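Local coordinates for putative cell adhesion protein (Bacteroides fragilis, PDB 4H40) that is probably a fimbrillin-like component of a pilus, with a likely part in cell adhesion, at residues L59-D64 / G113-R118; E70-A75 / T106-K111. All blocks are in the same frame, centred on the assembly; numbering follows the deposited sequence.

Interaction 1 (L59-D64 / G113-R118); sequences LVVYDD and GTYYFR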
loop_
_atom_site.group_PDB
_atom_site.type_symbol
_atom_site.label_atom_id
_atom_site.label_comp_id
_atom_site.label_asym_id
_atom_site.label_seq_id
_atom_site.Cartn_x
_atom_site.Cartn_y
_atom_site.Cartn_z
ATOM N N LEU B 59 26.960 -6.492 -29.486
ATOM C CA LEU B 59 28.247 -5.942 -29.122
ATOM C C LEU B 59 28.398 -4.645 -29.912
ATOM O O LEU B 59 28.366 -4.696 -31.138
ATOM C CB LEU B 59 29.326 -6.989 -29.455
ATOM C CG LEU B 59 30.725 -6.823 -28.882
ATOM C CD1 LEU B 59 30.747 -7.047 -27.394
ATOM C CD2 LEU B 59 31.639 -7.831 -29.499
ATOM N N VAL B 60 28.415 -3.482 -29.209
ATOM C CA VAL B 60 28.544 -2.116 -29.759
ATOM C C VAL B 60 30.008 -1.704 -29.575
ATOM O O VAL B 60 30.487 -1.664 -28.433
ATOM C CB VAL B 60 27.566 -1.078 -29.102
ATOM C CG1 VAL B 60 27.622 0.276 -29.813
ATOM C CG2 VAL B 60 26.129 -1.597 -29.032
ATOM N N VAL B 61 30.721 -1.435 -30.692
ATOM C CA VAL B 61 32.141 -1.083 -30.662
ATOM C C VAL B 61 32.342 0.416 -30.927
ATOM O O VAL B 61 31.662 1.000 -31.770
ATOM C CB VAL B 61 32.958 -1.960 -31.643
ATOM C CG1 VAL B 61 34.419 -1.530 -31.718
ATOM C CG2 VAL B 61 32.869 -3.428 -31.252
ATOM N N TYR B 62 33.281 1.016 -30.171
ATOM C CA TYR B 62 33.722 2.410 -30.257
ATOM C C TYR B 62 35.250 2.475 -30.393
ATOM O O TYR B 62 35.930 1.565 -29.923
ATOM C CB TYR B 62 33.285 3.207 -29.014
ATOM C CG TYR B 62 31.800 3.173 -28.729
ATOM C CD1 TYR B 62 31.252 2.193 -27.911
ATOM C CD2 TYR B 62 30.950 4.155 -29.230
ATOM C CE1 TYR B 62 29.885 2.162 -27.637
ATOM C CE2 TYR B 62 29.585 4.149 -28.944
ATOM C CZ TYR B 62 29.058 3.155 -28.142
ATOM O OH TYR B 62 27.709 3.145 -27.867
ATOM N N ASP B 63 35.802 3.549 -30.993
ATOM C CA ASP B 63 37.262 3.678 -31.072
ATOM C C ASP B 63 37.793 4.212 -29.714
ATOM O O ASP B 63 37.000 4.379 -28.782
ATOM C CB ASP B 63 37.698 4.557 -32.268
ATOM C CG ASP B 63 37.172 5.984 -32.318
ATOM O OD1 ASP B 63 36.619 6.455 -31.302
ATOM O OD2 ASP B 63 37.346 6.642 -33.365
ATOM N N ASP B 64 39.115 4.478 -29.603
ATOM C CA ASP B 64 39.742 4.983 -28.371
ATOM C C ASP B 64 39.206 6.380 -27.956
ATOM O O ASP B 64 39.303 6.740 -26.783
ATOM C CB ASP B 64 41.286 5.007 -28.490
ATOM C CG ASP B 64 41.836 5.571 -29.787
ATOM O OD1 ASP B 64 41.577 6.765 -30.077
ATOM O OD2 ASP B 64 42.572 4.839 -30.486
ATOM N N GLY B 113 44.203 -2.540 -31.961
ATOM C CA GLY B 113 43.962 -1.239 -31.347
ATOM C C GLY B 113 43.147 -1.305 -30.077
ATOM O O GLY B 113 42.727 -2.383 -29.652
ATOM N N THR B 114 42.938 -0.142 -29.457
ATOM C CA THR B 114 42.159 -0.036 -28.228
ATOM C C THR B 114 40.780 0.452 -28.604
ATOM O O THR B 114 40.632 1.452 -29.313
ATOM C CB THR B 114 42.857 0.840 -27.176
ATOM O OG1 THR B 114 44.204 0.381 -27.005
ATOM C CG2 THR B 114 42.137 0.824 -25.824
ATOM N N TYR B 115 39.775 -0.285 -28.125
ATOM C CA TYR B 115 38.355 -0.066 -28.376
ATOM C C TYR B 115 37.522 -0.102 -27.093
ATOM O O TYR B 115 37.823 -0.866 -26.177
ATOM C CB TYR B 115 37.813 -1.161 -29.325
ATOM C CG TYR B 115 38.555 -1.292 -30.633
ATOM C CD1 TYR B 115 38.185 -0.539 -31.745
ATOM C CD2 TYR B 115 39.615 -2.183 -30.769
ATOM C CE1 TYR B 115 38.870 -0.656 -32.956
ATOM C CE2 TYR B 115 40.310 -2.305 -31.972
ATOM C CZ TYR B 115 39.930 -1.546 -33.068
ATOM O OH TYR B 115 40.608 -1.677 -34.258
ATOM N N TYR B 116 36.444 0.686 -27.060
ATOM C CA TYR B 116 35.457 0.673 -25.984
ATOM C C TYR B 116 34.321 -0.183 -26.454
ATOM O O TYR B 116 34.046 -0.203 -27.652
ATOM C CB TYR B 116 34.962 2.089 -25.660
ATOM C CG TYR B 116 35.945 2.913 -24.861
ATOM C CD1 TYR B 116 36.050 2.763 -23.480
ATOM C CD2 TYR B 116 36.736 3.879 -25.475
ATOM C CE1 TYR B 116 36.941 3.531 -22.734
ATOM C CE2 TYR B 116 37.622 4.663 -24.739
ATOM C CZ TYR B 116 37.724 4.483 -23.368
ATOM O OH TYR B 116 38.596 5.246 -22.628
ATOM N N PHE B 117 33.662 -0.910 -25.559
ATOM C CA PHE B 117 32.539 -1.714 -26.012
ATOM C C PHE B 117 31.414 -1.708 -24.989
ATOM O O PHE B 117 31.641 -1.674 -23.776
ATOM C CB PHE B 117 32.950 -3.157 -26.427
ATOM C CG PHE B 117 33.520 -4.040 -25.341
ATOM C CD1 PHE B 117 34.875 -4.016 -25.044
ATOM C CD2 PHE B 117 32.701 -4.912 -24.626
ATOM C CE1 PHE B 117 35.399 -4.812 -24.012
ATOM C CE2 PHE B 117 33.227 -5.717 -23.598
ATOM C CZ PHE B 117 34.575 -5.666 -23.303
ATOM N N ARG B 118 30.187 -1.691 -25.512
ATOM C CA ARG B 118 28.947 -1.728 -24.745
ATOM C C ARG B 118 28.125 -2.918 -25.207
ATOM O O ARG B 118 28.326 -3.421 -26.322
ATOM C CB ARG B 118 28.148 -0.419 -24.878
ATOM C CG ARG B 118 28.915 0.810 -24.452
ATOM C CD ARG B 118 27.993 1.923 -24.041
ATOM N NE ARG B 118 28.569 2.621 -22.899
ATOM C CZ ARG B 118 27.930 2.884 -21.767
ATOM N NH1 ARG B 118 26.653 2.570 -21.628
ATOM N NH2 ARG B 118 28.555 3.487 -20.778
HETATM O O HOH W 1 41.376 2.697 -31.372
#

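Interaction 2 (E70-A75 / T106-K111); sequences EEYSKA and TPLYMK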
loop_
_atom_site.group_PDB
_atom_site.type_symbol
_atom_site.label_atom_id
_atom_site.label_comp_id
_atom_site.label_asym_id
_atom_site.label_seq_id
_atom_site.Cartn_x
_atom_site.Cartn_y
_atom_site.Cartn_z
ATOM N N GLU B 70 30.267 1.360 -36.532
ATOM C CA GLU B 70 29.151 0.620 -37.120
ATOM C C GLU B 70 29.609 -0.714 -37.775
ATOM O O GLU B 70 28.886 -1.714 -37.697
ATOM C CB GLU B 70 28.466 1.536 -38.162
ATOM C CG GLU B 70 27.205 0.976 -38.804
ATOM C CD GLU B 70 27.395 0.080 -40.019
ATOM O OE1 GLU B 70 28.351 0.309 -40.796
ATOM O OE2 GLU B 70 26.570 -0.846 -40.201
ATOM N N GLU B 71 30.808 -0.718 -38.401
ATOM C CA GLU B 71 31.389 -1.884 -39.081
ATOM C C GLU B 71 31.654 -3.061 -38.114
ATOM O O GLU B 71 31.546 -4.218 -38.529
ATOM C CB GLU B 71 32.679 -1.506 -39.843
ATOM C CG GLU B 71 33.785 -0.864 -39.007
ATOM C CD GLU B 71 33.945 0.644 -39.124
ATOM O OE1 GLU B 71 33.030 1.386 -38.696
ATOM O OE2 GLU B 71 35.022 1.083 -39.592
ATOM N N TYR B 72 31.970 -2.769 -36.835
ATOM C CA TYR B 72 32.257 -3.814 -35.861
ATOM C C TYR B 72 31.031 -4.172 -35.004
ATOM O O TYR B 72 31.170 -4.908 -34.015
ATOM C CB TYR B 72 33.450 -3.418 -34.978
ATOM C CG TYR B 72 34.791 -3.371 -35.675
ATOM C CD1 TYR B 72 35.060 -4.188 -36.773
ATOM C CD2 TYR B 72 35.813 -2.551 -35.206
ATOM C CE1 TYR B 72 36.297 -4.156 -37.412
ATOM C CE2 TYR B 72 37.060 -2.520 -35.831
ATOM C CZ TYR B 72 37.297 -3.328 -36.932
ATOM O OH TYR B 72 38.514 -3.305 -37.557
ATOM N N SER B 73 29.830 -3.688 -35.394
ATOM C CA SER B 73 28.596 -4.005 -34.683
ATOM C C SER B 73 28.246 -5.479 -34.957
ATOM O O SER B 73 28.198 -5.886 -36.121
ATOM C CB SER B 73 27.476 -3.058 -35.100
ATOM O OG SER B 73 26.502 -2.948 -34.076
ATOM N N LYS B 74 28.083 -6.291 -33.885
ATOM C CA LYS B 74 27.822 -7.734 -34.007
ATOM C C LYS B 74 26.782 -8.213 -33.006
ATOM O O LYS B 74 26.779 -7.766 -31.863
ATOM C CB LYS B 74 29.131 -8.543 -33.822
ATOM C CG LYS B 74 29.071 -10.009 -34.281
ATOM C CD LYS B 74 29.476 -10.205 -35.732
ATOM C CE LYS B 74 28.309 -10.626 -36.582
ATOM N NZ LYS B 74 28.714 -10.846 -37.991
ATOM N N ALA B 75 25.934 -9.163 -33.440
ATOM C CA ALA B 75 24.889 -9.792 -32.644
ATOM C C ALA B 75 25.233 -11.252 -32.363
ATOM O O ALA B 75 25.813 -11.926 -33.220
ATOM C CB ALA B 75 23.565 -9.696 -33.367
ATOM N N THR B 106 28.770 -15.595 -38.925
ATOM C CA THR B 106 29.943 -14.916 -39.464
ATOM C C THR B 106 30.728 -14.321 -38.282
ATOM O O THR B 106 30.205 -13.434 -37.595
ATOM C CB THR B 106 29.508 -13.876 -40.523
ATOM O OG1 THR B 106 28.741 -14.527 -41.542
ATOM C CG2 THR B 106 30.690 -13.137 -41.157
ATOM N N PRO B 107 31.969 -14.806 -38.017
ATOM C CA PRO B 107 32.733 -14.266 -36.873
ATOM C C PRO B 107 33.136 -12.805 -37.032
ATOM O O PRO B 107 33.367 -12.344 -38.153
ATOM C CB PRO B 107 33.979 -15.158 -36.784
ATOM C CG PRO B 107 33.969 -16.026 -37.952
ATOM C CD PRO B 107 32.717 -15.859 -38.734
ATOM N N LEU B 108 33.210 -12.083 -35.892
ATOM C CA LEU B 108 33.642 -10.690 -35.840
ATOM C C LEU B 108 35.162 -10.634 -35.870
ATOM O O LEU B 108 35.819 -11.143 -34.957
ATOM C CB LEU B 108 33.084 -9.949 -34.592
ATOM C CG LEU B 108 33.787 -8.645 -34.123
ATOM C CD1 LEU B 108 33.479 -7.463 -35.030
ATOM C CD2 LEU B 108 33.361 -8.298 -32.758
ATOM N N TYR B 109 35.709 -10.039 -36.935
ATOM C CA TYR B 109 37.135 -9.801 -37.088
ATOM C C TYR B 109 37.367 -8.302 -36.942
ATOM O O TYR B 109 36.648 -7.494 -37.546
ATOM C CB TYR B 109 37.674 -10.327 -38.427
ATOM C CG TYR B 109 37.652 -11.833 -38.567
ATOM C CD1 TYR B 109 36.549 -12.488 -39.109
ATOM C CD2 TYR B 109 38.758 -12.600 -38.225
ATOM C CE1 TYR B 109 36.540 -13.872 -39.288
ATOM C CE2 TYR B 109 38.760 -13.985 -38.391
ATOM C CZ TYR B 109 37.642 -14.622 -38.912
ATOM O OH TYR B 109 37.629 -15.987 -39.098
HETATM N N MSE B 110 38.345 -7.937 -36.102
HETATM C CA MSE B 110 38.703 -6.541 -35.822
HETATM C C MSE B 110 40.192 -6.266 -36.049
HETATM O O MSE B 110 41.016 -7.173 -35.869
HETATM C CB MSE B 110 38.338 -6.178 -34.372
HETATM C CG MSE B 110 36.850 -6.118 -34.132
HETATM SE SE MSE B 110 36.381 -5.067 -32.592
HETATM C CE MSE B 110 36.201 -6.430 -31.350
ATOM N N LYS B 111 40.547 -5.007 -36.416
ATOM C CA LYS B 111 41.968 -4.665 -36.523
ATOM C C LYS B 111 42.518 -4.419 -35.115
ATOM O O LYS B 111 41.737 -4.231 -34.175
ATOM C CB LYS B 111 42.329 -3.489 -37.484
ATOM C CG LYS B 111 41.344 -2.364 -37.829
ATOM C CD LYS B 111 41.878 -1.612 -39.044
ATOM C CE LYS B 111 40.832 -0.831 -39.782
ATOM N NZ LYS B 111 41.338 -0.428 -41.116
#

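Interaction 1 (L59-D64 / G113-R118)
Val60 and Arg118 form one antiparallel hydrogen-bonded pair and Tyr62 with Tyr116 the next. Val60 N reaches Arg118 O at 2.9 Å and nearly straight (170° at the hydrogen), and Tyr116 N returns a hydrogen bond to Tyr62 O. Between these pairs, Val61 faces Phe117 as a non-hydrogen-bonded pair, and Phe117 CA makes a CA-H...O contact with Val60 O at 3.2 Å.

The Tyr62 side chain runs over this framework. Its CB packs on Tyr116 CB at 3.9 Å; CG stands anti to the carbonyl carbon (chi1 -56°), and CD1 brings the ring edge to Tyr116 O. Farther out, CE1 touches Arg118 CG at 3.6 Å, and OH lies 4.0 Å from Arg118 CD. CE1 and OH thus meet the aliphatic part of Arg118 obliquely, while its guanidinium pairs with Asp145 and makes a cation-pi contact with Trp221.

On the other face, Leu59 CD1 meets Phe117 CD2 and Val61 CG1 meets Tyr115 CD1. Beyond Tyr62, a water donates to both Asp64 OD2 and Thr114 O.

Alternating pairs and a 144° angle between strand directions mark a twisted antiparallel pairing of strands 56-62 and 113-121 in the fimbrillin-like beta fold.

Interaction 2 (E70-A75 / T106-K111)
Tyr72 lays its ring over the side chain of Met110, a selenomethionine, and this is the close part of the contact. Met110 CG sits 3.6 Å from the centroid of the Tyr72 ring and only 6° off the normal, a CH-pi contact over the centre of the face. The selenium follows on the same face, displaced toward CD2 and CG, with Met110 SE 3.7 Å from Tyr72 CD2; at 29° off the normal it is a Met-aromatic contact. Glu71 CG lies over the opposite face, offset toward the rim. The phenol end is fixed by the backbone: Lys111 N donates to Tyr72 OH at 2.9 Å, with 161° at the hydrogen. Leu108 CD1 approaches the backbone Tyr72 O at 3.6 Å and also packs on Tyr72 CD1 of the ring.

The two segments are not paired as neighbouring strands, since the nearest CA atoms, Lys74 CA and Leu108 CA, are 6.8 Å apart and no backbone-to-backbone hydrogen bond joins them. Instead, side chains join two sheets of the fimbrillin-like fold: strand 108-110 bonds to strand 14-19, and strand 74-79 to strand 56-62. Leu108 and Met110 also touch Ile16, while Tyr72 and Met110 both reach Val61.

Toward Thr106 the contact thins to a single lysine. Lys74 CG is anti to the backbone N, and the chain then bends at chi2 and chi3, running antiparallel to the Leu108 side chain with Lys74 CD 3.8 Å from Leu108 CB. Lys74 NZ donates to Thr106 O at 3.0 Å. Thr106 and Lys111, at the two ends of their segment, are solvent-exposed.

Overall arrangement
From the N terminus the chain first makes strand 14-19, which later pairs with 108-110, and then reaches strand 56-62, turns and returns as strand 74-79. After strands 88-94 and 100-102 it reaches 106-111, where interaction 2 closes a loop across 30 intervening residues. Strand 113-121 follows directly and pairs with 59-64, so interaction 1 closes the larger loop of 48 residues and encloses the smaller one without crossing it. The contact centres are about 11 Å apart. Leu59 N lies 2.7 Å from Lys74 O, a probable hydrogen bond, and Leu59 CD2 packs 3.7 Å from Leu108 CD2. Interaction 1 therefore pairs strands side by side, while interaction 2 brings strand 108-110 against them.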